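Local coordinates for esterase YbfF (PDB 3BF7), which probably hydrolyses ester and thioester substrates, as an alpha/beta hydrolase with a helical cap whose arrangement against the core forms the substrate-binding crevice, at residues R123-F128 against V177-Y182; P60-P65 against P183-W188; H23-S28 against H88-K93. The protein carries 1 engineered substitution. All blocks are in the same frame, centred on the assembly; numbering follows the deposited sequence.

Contact 1 (R123-F128 against V177-Y182); sequences RHDEIF and VLWDQY
Y182 carries the polar half of this contact, and its side chain can be traced outward from CB. CG lies anti to the backbone N (chi1 -171°), which sends the ring from the start of helix 182-186 toward segment 123-128. On the way, CD1 lies 3.8 Å from CE2 of F128; the F128 edge is turned toward the Y182 face in an offset edge-to-face pair. Further out, CE1 passes 3.4 Å from ND1 of H124. At the tip, OH takes part in two hydrogen bonds. It accepts from the backbone N of R123 at 2.9 Å and pairs with ND1 of H124 at 2.7 Å, nearly straight at 167°, with either atom a possible donor. Because OH lies in the plane of the imidazole, at its edge, the bond is consistent with a fixed rotation of the H124 ring.

F128 forms the apolar half. W179 comes over one face of its ring, CE3 standing 3.5 Å from CG of F128, with the two planes at 89°: a T-shaped pair in which the indole supplies the edge. CZ of F128 reaches the helix itself, 3.8 Å from the carbonyl O of L178. H124, F128, W179 and Y182 thus make one aromatic cluster, polar at the Y182 hydroxyl and apolar at F128.

The cluster joins the first turn of helix 125-136 to the end of helix 175-180 and the start of helix 182-186. F26, from the loop after strand 19-22, adds its own edge-to-face pair with F128, while R122 makes a cation-pi contact with W179 and a salt bridge with D125.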
loop_
_atom_site.group_PDB
_atom_site.type_symbol
_atom_site.label_atom_id
_atom_site.label_comp_id
_atom_site.label_asym_id
_atom_site.label_seq_id
_atom_site.Cartn_x
_atom_site.Cartn_y
_atom_site.Cartn_z
ATOM N N ARG A 123 -5.735 12.864 8.717
ATOM C CA ARG A 123 -5.005 12.018 9.657
ATOM C C ARG A 123 -3.493 12.152 9.588
ATOM O O ARG A 123 -2.785 11.426 10.287
ATOM C CB ARG A 123 -5.347 10.541 9.413
ATOM C CG ARG A 123 -6.534 10.015 10.191
ATOM C CD ARG A 123 -6.557 8.494 10.174
ATOM N NE ARG A 123 -6.922 7.945 8.871
ATOM C CZ ARG A 123 -7.994 7.186 8.665
ATOM N NH1 ARG A 123 -8.799 6.893 9.674
ATOM N NH2 ARG A 123 -8.261 6.716 7.455
ATOM N N HIS A 124 -2.993 13.070 8.768
ATOM C CA HIS A 124 -1.552 13.205 8.606
ATOM C C HIS A 124 -0.988 14.605 8.758
ATOM O O HIS A 124 0.147 14.848 8.361
ATOM C CB HIS A 124 -1.129 12.665 7.233
ATOM C CG HIS A 124 -1.436 11.216 7.032
ATOM N ND1 HIS A 124 -2.700 10.752 6.740
ATOM C CD2 HIS A 124 -0.641 10.121 7.111
ATOM C CE1 HIS A 124 -2.671 9.435 6.646
ATOM N NE2 HIS A 124 -1.433 9.027 6.867
ATOM N N ASP A 125 -1.742 15.528 9.339
ATOM C CA ASP A 125 -1.227 16.884 9.456
ATOM C C ASP A 125 0.070 17.001 10.240
ATOM O O ASP A 125 0.961 17.756 9.852
ATOM C CB ASP A 125 -2.276 17.812 10.062
ATOM C CG ASP A 125 -3.394 18.144 9.092
ATOM O OD1 ASP A 125 -3.334 17.716 7.913
ATOM O OD2 ASP A 125 -4.337 18.846 9.516
ATOM N N GLU A 126 0.188 16.264 11.338
ATOM C CA GLU A 126 1.402 16.321 12.140
ATOM C C GLU A 126 2.568 15.672 11.400
ATOM O O GLU A 126 3.713 16.106 11.531
ATOM C CB GLU A 126 1.152 15.659 13.493
ATOM C CG GLU A 126 0.053 16.373 14.265
ATOM C CD GLU A 126 -0.389 15.628 15.498
ATOM O OE1 GLU A 126 0.270 15.771 16.546
ATOM O OE2 GLU A 126 -1.396 14.895 15.411
ATOM N N ILE A 127 2.273 14.637 10.618
ATOM C CA ILE A 127 3.303 13.976 9.823
ATOM C C ILE A 127 3.801 14.967 8.756
ATOM O O ILE A 127 5.008 15.105 8.550
ATOM C CB ILE A 127 2.750 12.676 9.182
ATOM C CG1 ILE A 127 2.679 11.579 10.251
ATOM C CG2 ILE A 127 3.625 12.241 8.011
ATOM C CD1 ILE A 127 1.962 10.325 9.803
ATOM N N PHE A 128 2.884 15.670 8.096
ATOM C CA PHE A 128 3.284 16.664 7.100
ATOM C C PHE A 128 4.114 17.762 7.770
ATOM O O PHE A 128 5.093 18.242 7.201
ATOM C CB PHE A 128 2.054 17.291 6.433
ATOM C CG PHE A 128 1.552 16.538 5.227
ATOM C CD1 PHE A 128 2.271 16.543 4.031
ATOM C CD2 PHE A 128 0.339 15.859 5.273
ATOM C CE1 PHE A 128 1.782 15.884 2.898
ATOM C CE2 PHE A 128 -0.157 15.197 4.148
ATOM C CZ PHE A 128 0.565 15.212 2.958
ATOM N N VAL A 177 2.624 17.516 -3.812
ATOM C CA VAL A 177 1.529 16.831 -4.484
ATOM C C VAL A 177 0.719 15.977 -3.515
ATOM O O VAL A 177 -0.509 15.945 -3.594
ATOM C CB VAL A 177 2.050 15.968 -5.654
ATOM C CG1 VAL A 177 0.928 15.110 -6.217
ATOM C CG2 VAL A 177 2.601 16.876 -6.749
ATOM N N LEU A 178 1.392 15.290 -2.596
ATOM C CA LEU A 178 0.668 14.471 -1.630
ATOM C C LEU A 178 -0.203 15.361 -0.746
ATOM O O LEU A 178 -1.275 14.951 -0.302
ATOM C CB LEU A 178 1.641 13.643 -0.787
ATOM C CG LEU A 178 2.446 12.622 -1.604
ATOM C CD1 LEU A 178 3.332 11.809 -0.674
ATOM C CD2 LEU A 178 1.504 11.708 -2.382
ATOM N N TRP A 179 0.252 16.586 -0.498
ATOM C CA TRP A 179 -0.527 17.525 0.300
ATOM C C TRP A 179 -1.714 18.025 -0.516
ATOM O O TRP A 179 -2.861 17.963 -0.077
ATOM C CB TRP A 179 0.334 18.718 0.726
ATOM C CG TRP A 179 -0.449 19.800 1.419
ATOM C CD1 TRP A 179 -1.023 20.901 0.845
ATOM C CD2 TRP A 179 -0.771 19.861 2.812
ATOM N NE1 TRP A 179 -1.681 21.643 1.797
ATOM C CE2 TRP A 179 -1.543 21.027 3.013
ATOM C CE3 TRP A 179 -0.484 19.041 3.910
ATOM C CZ2 TRP A 179 -2.029 21.396 4.271
ATOM C CZ3 TRP A 179 -0.968 19.408 5.160
ATOM C CH2 TRP A 179 -1.733 20.576 5.328
ATOM N N ASP A 180 -1.432 18.510 -1.718
ATOM C CA ASP A 180 -2.472 19.038 -2.586
ATOM C C ASP A 180 -3.566 18.022 -2.906
ATOM O O ASP A 180 -4.750 18.357 -2.937
ATOM C CB ASP A 180 -1.852 19.531 -3.891
ATOM C CG ASP A 180 -2.875 20.132 -4.822
ATOM O OD1 ASP A 180 -3.378 21.233 -4.517
ATOM O OD2 ASP A 180 -3.188 19.500 -5.850
ATOM N N GLN A 181 -3.164 16.776 -3.132
ATOM C CA GLN A 181 -4.100 15.720 -3.492
ATOM C C GLN A 181 -4.582 14.883 -2.313
ATOM O O GLN A 181 -5.307 13.908 -2.499
ATOM C CB GLN A 181 -3.441 14.808 -4.530
ATOM C CG GLN A 181 -3.011 15.542 -5.788
ATOM C CD GLN A 181 -4.180 15.860 -6.686
ATOM O OE1 GLN A 181 -4.705 14.979 -7.362
ATOM N NE2 GLN A 181 -4.608 17.120 -6.688
ATOM N N TYR A 182 -4.205 15.277 -1.102
ATOM C CA TYR A 182 -4.577 14.519 0.088
ATOM C C TYR A 182 -6.043 14.095 0.184
ATOM O O TYR A 182 -6.330 12.943 0.504
ATOM C CB TYR A 182 -4.185 15.290 1.348
ATOM C CG TYR A 182 -4.338 14.476 2.611
ATOM C CD1 TYR A 182 -3.393 13.511 2.964
ATOM C CD2 TYR A 182 -5.441 14.653 3.440
ATOM C CE1 TYR A 182 -3.544 12.740 4.115
ATOM C CE2 TYR A 182 -5.605 13.888 4.593
ATOM C CZ TYR A 182 -4.655 12.935 4.924
ATOM O OH TYR A 182 -4.832 12.181 6.063
#

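Contact 2 (P60-P65 against P183-W188); sequences PVMNYP and PHIVGW
M62 is the first residue of segment 60-65 to meet the helix 182-186 region. With CG anti to the backbone N (chi1 -161°), CG comes 3.8 Å from CD1 of I185, the two side chains crossing obliquely; the bend at chi2 then turns the sulfur away from I185. The carbonyl O of M62 lies 3.4 Å from CB of H184. N63 follows at the N-cap of helix 64-78, where its OD1 accepts from the backbone N of A66.

Y64, in the first turn of that helix, accounts for most of the remaining contact. With CG anti to the carbonyl carbon (chi1 -70°), its ring is directed at the backbone of H184 to G187. O of G187 lies at the ring edge, 3.6 Å from CE2 of Y64, while O of H184 approaches CE2 obliquely at 3.3 Å. The hydroxyl ends 2.7 Å from O of I185, which lies in the ring plane. Nearer the root of the ring, CD2 is 3.8 Å from CE3 of W188; the planes are inclined at 51°, so the pair is oblique. W188 turns its NE1 to Q220, and the Y64 ring also touches M90, K93 and A97 of helix 90-101.

Chemically, then, a phenol is set among the main-chain carbonyls of H184, I185 and G187, the last two at its ring edge. The slightly positive ring hydrogens suit such a neighbourhood, and the oxygens would tend to favour nearby positive charge; K93 NZ, hydrogen-bonded to O of G187, is consistent with that, in a largely buried contact whose apolar part is M62 on I185 and Y64 on W188.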
loop_
_atom_site.group_PDB
_atom_site.type_symbol
_atom_site.label_atom_id
_atom_site.label_comp_id
_atom_site.label_asym_id
_atom_site.label_seq_id
_atom_site.Cartn_x
_atom_site.Cartn_y
_atom_site.Cartn_z
ATOM N N PRO A 60 1.335 15.566 -10.954
ATOM C CA PRO A 60 0.444 16.331 -10.077
ATOM C C PRO A 60 -0.889 15.665 -9.774
ATOM O O PRO A 60 -1.564 16.034 -8.807
ATOM C CB PRO A 60 0.261 17.657 -10.816
ATOM C CG PRO A 60 1.507 17.790 -11.598
ATOM C CD PRO A 60 1.743 16.376 -12.103
ATOM N N VAL A 61 -1.284 14.710 -10.610
ATOM C CA VAL A 61 -2.544 13.996 -10.414
ATOM C C VAL A 61 -2.360 12.790 -9.502
ATOM O O VAL A 61 -1.464 11.959 -9.705
ATOM C CB VAL A 61 -3.120 13.506 -11.761
ATOM C CG1 VAL A 61 -4.373 12.663 -11.523
ATOM C CG2 VAL A 61 -3.456 14.701 -12.640
ATOM N N MET A 62 -3.211 12.701 -8.489
ATOM C CA MET A 62 -3.149 11.601 -7.546
ATOM C C MET A 62 -4.561 11.138 -7.177
ATOM O O MET A 62 -5.161 11.649 -6.233
ATOM C CB MET A 62 -2.389 12.054 -6.295
ATOM C CG MET A 62 -1.860 10.926 -5.440
ATOM S SD MET A 62 -0.556 9.992 -6.257
ATOM C CE MET A 62 -0.054 8.927 -4.896
ATOM N N ASN A 63 -5.097 10.195 -7.948
ATOM C CA ASN A 63 -6.417 9.631 -7.685
ATOM C C ASN A 63 -6.326 8.134 -7.949
ATOM O O ASN A 63 -5.361 7.663 -8.556
ATOM C CB ASN A 63 -7.508 10.300 -8.540
ATOM C CG ASN A 63 -7.286 10.136 -10.029
ATOM O OD1 ASN A 63 -7.337 9.030 -10.565
ATOM N ND2 ASN A 63 -7.052 11.250 -10.710
ATOM N N TYR A 64 -7.315 7.376 -7.498
ATOM C CA TYR A 64 -7.232 5.940 -7.660
ATOM C C TYR A 64 -7.344 5.382 -9.073
ATOM O O TYR A 64 -6.686 4.394 -9.390
ATOM C CB TYR A 64 -8.167 5.275 -6.647
ATOM C CG TYR A 64 -7.595 5.466 -5.256
ATOM C CD1 TYR A 64 -6.359 4.909 -4.919
ATOM C CD2 TYR A 64 -8.216 6.296 -4.321
ATOM C CE1 TYR A 64 -5.752 5.176 -3.702
ATOM C CE2 TYR A 64 -7.613 6.571 -3.094
ATOM C CZ TYR A 64 -6.379 6.007 -2.794
ATOM O OH TYR A 64 -5.758 6.273 -1.595
ATOM N N PRO A 65 -8.169 5.990 -9.942
ATOM C CA PRO A 65 -8.205 5.414 -11.291
ATOM C C PRO A 65 -6.810 5.547 -11.918
ATOM O O PRO A 65 -6.349 4.661 -12.633
ATOM C CB PRO A 65 -9.250 6.271 -11.998
ATOM C CG PRO A 65 -10.231 6.536 -10.898
ATOM C CD PRO A 65 -9.324 6.882 -9.724
ATOM N N PRO A 183 -6.992 15.008 -0.091
ATOM C CA PRO A 183 -8.399 14.604 0.003
ATOM C C PRO A 183 -8.758 13.412 -0.880
ATOM O O PRO A 183 -9.644 12.627 -0.541
ATOM C CB PRO A 183 -9.152 15.866 -0.414
ATOM C CG PRO A 183 -8.233 16.967 0.023
ATOM C CD PRO A 183 -6.878 16.446 -0.399
ATOM N N HIS A 184 -8.077 13.285 -2.015
ATOM C CA HIS A 184 -8.350 12.189 -2.937
ATOM C C HIS A 184 -7.707 10.898 -2.460
ATOM O O HIS A 184 -8.167 9.808 -2.793
ATOM C CB HIS A 184 -7.837 12.528 -4.336
ATOM C CG HIS A 184 -8.310 13.853 -4.839
ATOM N ND1 HIS A 184 -9.621 14.260 -4.741
ATOM C CD2 HIS A 184 -7.641 14.869 -5.435
ATOM C CE1 HIS A 184 -9.744 15.472 -5.254
ATOM N NE2 HIS A 184 -8.556 15.865 -5.681
ATOM N N ILE A 185 -6.642 11.022 -1.679
ATOM C CA ILE A 185 -5.941 9.852 -1.167
ATOM C C ILE A 185 -6.714 9.235 0.003
ATOM O O ILE A 185 -6.894 8.016 0.061
ATOM C CB ILE A 185 -4.503 10.237 -0.755
ATOM C CG1 ILE A 185 -3.743 10.737 -1.993
ATOM C CG2 ILE A 185 -3.785 9.041 -0.134
ATOM C CD1 ILE A 185 -2.399 11.367 -1.691
ATOM N N VAL A 186 -7.180 10.064 0.933
ATOM C CA VAL A 186 -7.969 9.548 2.048
ATOM C C VAL A 186 -9.386 9.298 1.537
ATOM O O VAL A 186 -10.179 8.591 2.168
ATOM C CB VAL A 186 -8.021 10.547 3.228
ATOM C CG1 VAL A 186 -6.629 10.764 3.769
ATOM C CG2 VAL A 186 -8.631 11.862 2.789
ATOM N N GLY A 187 -9.680 9.886 0.380
ATOM C CA GLY A 187 -10.981 9.749 -0.244
ATOM C C GLY A 187 -11.152 8.462 -1.026
ATOM O O GLY A 187 -10.351 7.528 -0.920
ATOM N N TRP A 188 -12.201 8.416 -1.838
ATOM C CA TRP A 188 -12.496 7.210 -2.596
ATOM C C TRP A 188 -13.559 7.458 -3.651
ATOM O O TRP A 188 -14.378 8.362 -3.516
ATOM C CB TRP A 188 -12.998 6.130 -1.630
ATOM C CG TRP A 188 -13.314 4.821 -2.271
ATOM C CD1 TRP A 188 -14.536 4.216 -2.351
ATOM C CD2 TRP A 188 -12.389 3.944 -2.918
ATOM N NE1 TRP A 188 -14.428 3.012 -3.005
ATOM C CE2 TRP A 188 -13.119 2.818 -3.360
ATOM C CE3 TRP A 188 -11.010 3.995 -3.158
ATOM C CZ2 TRP A 188 -12.518 1.759 -4.041
ATOM C CZ3 TRP A 188 -10.412 2.943 -3.834
ATOM C CH2 TRP A 188 -11.166 1.835 -4.265
#

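Contact 3 (H23-S28 against H88-K93); sequences HGLFGS and HSMGGK
H88 ends strand 83-88 and presents its carbonyl O to the opposite loop, 3.3 Å from CA of G24. Its ring reaches that loop through water 1, which lies in the ring plane at the edge, hydrogen-bonded to ND1, and accepts from N of G24 at 2.8 Å. NE2 of H88 bonds to the carbonyl O of H234. S89 comes next, with phi 50° and psi -118°, a strained backbone at the sharp turn into helix 90-101; its OG makes a weak hydrogen bond to NE2 of H234.

M90 has the most extensive side-chain contact here. Its CG is anti to the backbone N, and a bend at chi3 (75°) folds CE back over the loop, to 3.6 Å from C of G24. CB sits 3.6 Å from N of L25, and SD approaches CD1 of L25 at 4.2 Å, the two side chains crossing at about a right angle. Between the backbones, water 2 accepts from N of L25 and from N of M90 at 3.0 Å. G91 then passes so near the loop that its CA is 3.1 Å from O of H23; a beta carbon there would clash with that oxygen. The loop is held in shape by a type II turn from G24 to G27, whose G24 O receives both N of G27 and ND1 of H23.

The strand-turn-helix with G87, S89 and G91 matches the nucleophile elbow of alpha/beta hydrolases. S89, H234 and D113 fit a Ser-His-Asp triad, and in such enzymes the H23-S28 loop, following a core strand, is where the oxyanion hole is commonly built; water 2, between two backbone N-H groups, is consistent with that.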
loop_
_atom_site.group_PDB
_atom_site.type_symbol
_atom_site.label_atom_id
_atom_site.label_comp_id
_atom_site.label_asym_id
_atom_site.label_seq_id
_atom_site.Cartn_x
_atom_site.Cartn_y
_atom_site.Cartn_z
ATOM N N HIS A 23 2.620 -0.561 -1.749
ATOM C CA HIS A 23 2.702 0.130 -0.462
ATOM C C HIS A 23 1.689 1.263 -0.278
ATOM O O HIS A 23 0.960 1.624 -1.205
ATOM C CB HIS A 23 4.115 0.690 -0.290
ATOM C CG HIS A 23 4.432 1.803 -1.238
ATOM N ND1 HIS A 23 3.973 3.088 -1.052
ATOM C CD2 HIS A 23 5.105 1.812 -2.414
ATOM C CE1 HIS A 23 4.347 3.840 -2.073
ATOM N NE2 HIS A 23 5.035 3.089 -2.914
ATOM N N GLY A 24 1.682 1.836 0.925
ATOM C CA GLY A 24 0.764 2.914 1.260
ATOM C C GLY A 24 1.375 4.305 1.243
ATOM O O GLY A 24 2.535 4.487 0.867
ATOM N N LEU A 25 0.585 5.292 1.659
ATOM C CA LEU A 25 1.028 6.680 1.674
ATOM C C LEU A 25 2.337 6.879 2.435
ATOM O O LEU A 25 2.515 6.367 3.545
ATOM C CB LEU A 25 -0.063 7.574 2.274
ATOM C CG LEU A 25 0.216 9.082 2.264
ATOM C CD1 LEU A 25 0.341 9.600 0.833
ATOM C CD2 LEU A 25 -0.907 9.800 2.992
ATOM N N PHE A 26 3.241 7.635 1.813
ATOM C CA PHE A 26 4.568 7.949 2.345
ATOM C C PHE A 26 5.496 6.739 2.366
ATOM O O PHE A 26 6.603 6.812 2.895
ATOM C CB PHE A 26 4.483 8.562 3.752
ATOM C CG PHE A 26 3.803 9.907 3.798
ATOM C CD1 PHE A 26 4.257 10.969 3.015
ATOM C CD2 PHE A 26 2.715 10.117 4.639
ATOM C CE1 PHE A 26 3.632 12.217 3.073
ATOM C CE2 PHE A 26 2.088 11.359 4.702
ATOM C CZ PHE A 26 2.547 12.409 3.919
ATOM N N GLY A 27 5.051 5.633 1.777
ATOM C CA GLY A 27 5.878 4.441 1.732
ATOM C C GLY A 27 6.694 4.343 0.454
ATOM O O GLY A 27 6.785 5.297 -0.325
ATOM N N SER A 28 7.290 3.171 0.250
ATOM C CA SER A 28 8.116 2.888 -0.919
ATOM C C SER A 28 8.089 1.378 -1.132
ATOM O O SER A 28 7.586 0.639 -0.280
ATOM C CB SER A 28 9.550 3.357 -0.689
ATOM O OG SER A 28 10.132 2.644 0.386
ATOM N N HIS A 88 -1.276 -2.296 0.718
ATOM C CA HIS A 88 -1.482 -1.757 2.052
ATOM C C HIS A 88 -2.028 -0.334 1.976
ATOM O O HIS A 88 -1.462 0.521 1.287
ATOM C CB HIS A 88 -0.170 -1.719 2.837
ATOM C CG HIS A 88 -0.291 -1.039 4.166
ATOM N ND1 HIS A 88 0.434 0.085 4.500
ATOM C CD2 HIS A 88 -1.071 -1.317 5.237
ATOM C CE1 HIS A 88 0.103 0.470 5.721
ATOM N NE2 HIS A 88 -0.808 -0.363 6.190
ATOM N N SER A 89 -3.133 -0.094 2.679
ATOM C CA SER A 89 -3.738 1.230 2.767
ATOM C C SER A 89 -3.924 1.881 1.391
ATOM O O SER A 89 -4.667 1.350 0.576
ATOM C CB SER A 89 -2.878 2.099 3.691
ATOM O OG SER A 89 -3.668 3.041 4.393
ATOM N N MET A 90 -3.279 3.018 1.128
ATOM C CA MET A 90 -3.414 3.669 -0.181
ATOM C C MET A 90 -3.179 2.659 -1.312
ATOM O O MET A 90 -3.877 2.672 -2.326
ATOM C CB MET A 90 -2.415 4.826 -0.303
ATOM C CG MET A 90 -2.374 5.494 -1.673
ATOM S SD MET A 90 -1.019 6.680 -1.806
ATOM C CE MET A 90 0.380 5.549 -1.977
ATOM N N GLY A 91 -2.185 1.791 -1.128
ATOM C CA GLY A 91 -1.880 0.774 -2.122
ATOM C C GLY A 91 -3.029 -0.209 -2.262
ATOM O O GLY A 91 -3.286 -0.728 -3.347
ATOM N N GLY A 92 -3.707 -0.478 -1.148
ATOM C CA GLY A 92 -4.857 -1.363 -1.165
ATOM C C GLY A 92 -5.989 -0.700 -1.931
ATOM O O GLY A 92 -6.730 -1.366 -2.651
ATOM N N LYS A 93 -6.141 0.613 -1.770
ATOM C CA LYS A 93 -7.176 1.326 -2.509
ATOM C C LYS A 93 -6.856 1.305 -4.011
ATOM O O LYS A 93 -7.759 1.167 -4.833
ATOM C CB LYS A 93 -7.321 2.764 -1.994
ATOM C CG LYS A 93 -8.321 2.890 -0.846
ATOM C CD LYS A 93 -8.400 4.311 -0.312
ATOM C CE LYS A 93 -9.563 4.483 0.658
ATOM N NZ LYS A 93 -9.608 5.867 1.213
HETATM O O HOH W 1 2.750 1.257 3.433
HETATM O O HOH W 2 -2.012 4.976 2.953
#

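In the fold
From the N terminus, the loop after strand 19-22 is met first, and contact 3 closes a loop of about 60 residues when the chain reaches the start of helix 90-101. Segment 60-65 lies within that loop, but its partner comes only at 183-188, so contacts 2 and 3 cross. Contact 1 opens and closes between the two halves of contact 2, and follows contact 3 in series. Joints between them are direct: Q181 OE1 meets M62 N, G187 O meets K93 NZ, and F26 packs on F128 and L178. Together they tie helices 125-136, 175-180 and 182-186 to the core around the strand 83-88 elbow and helix 64-78.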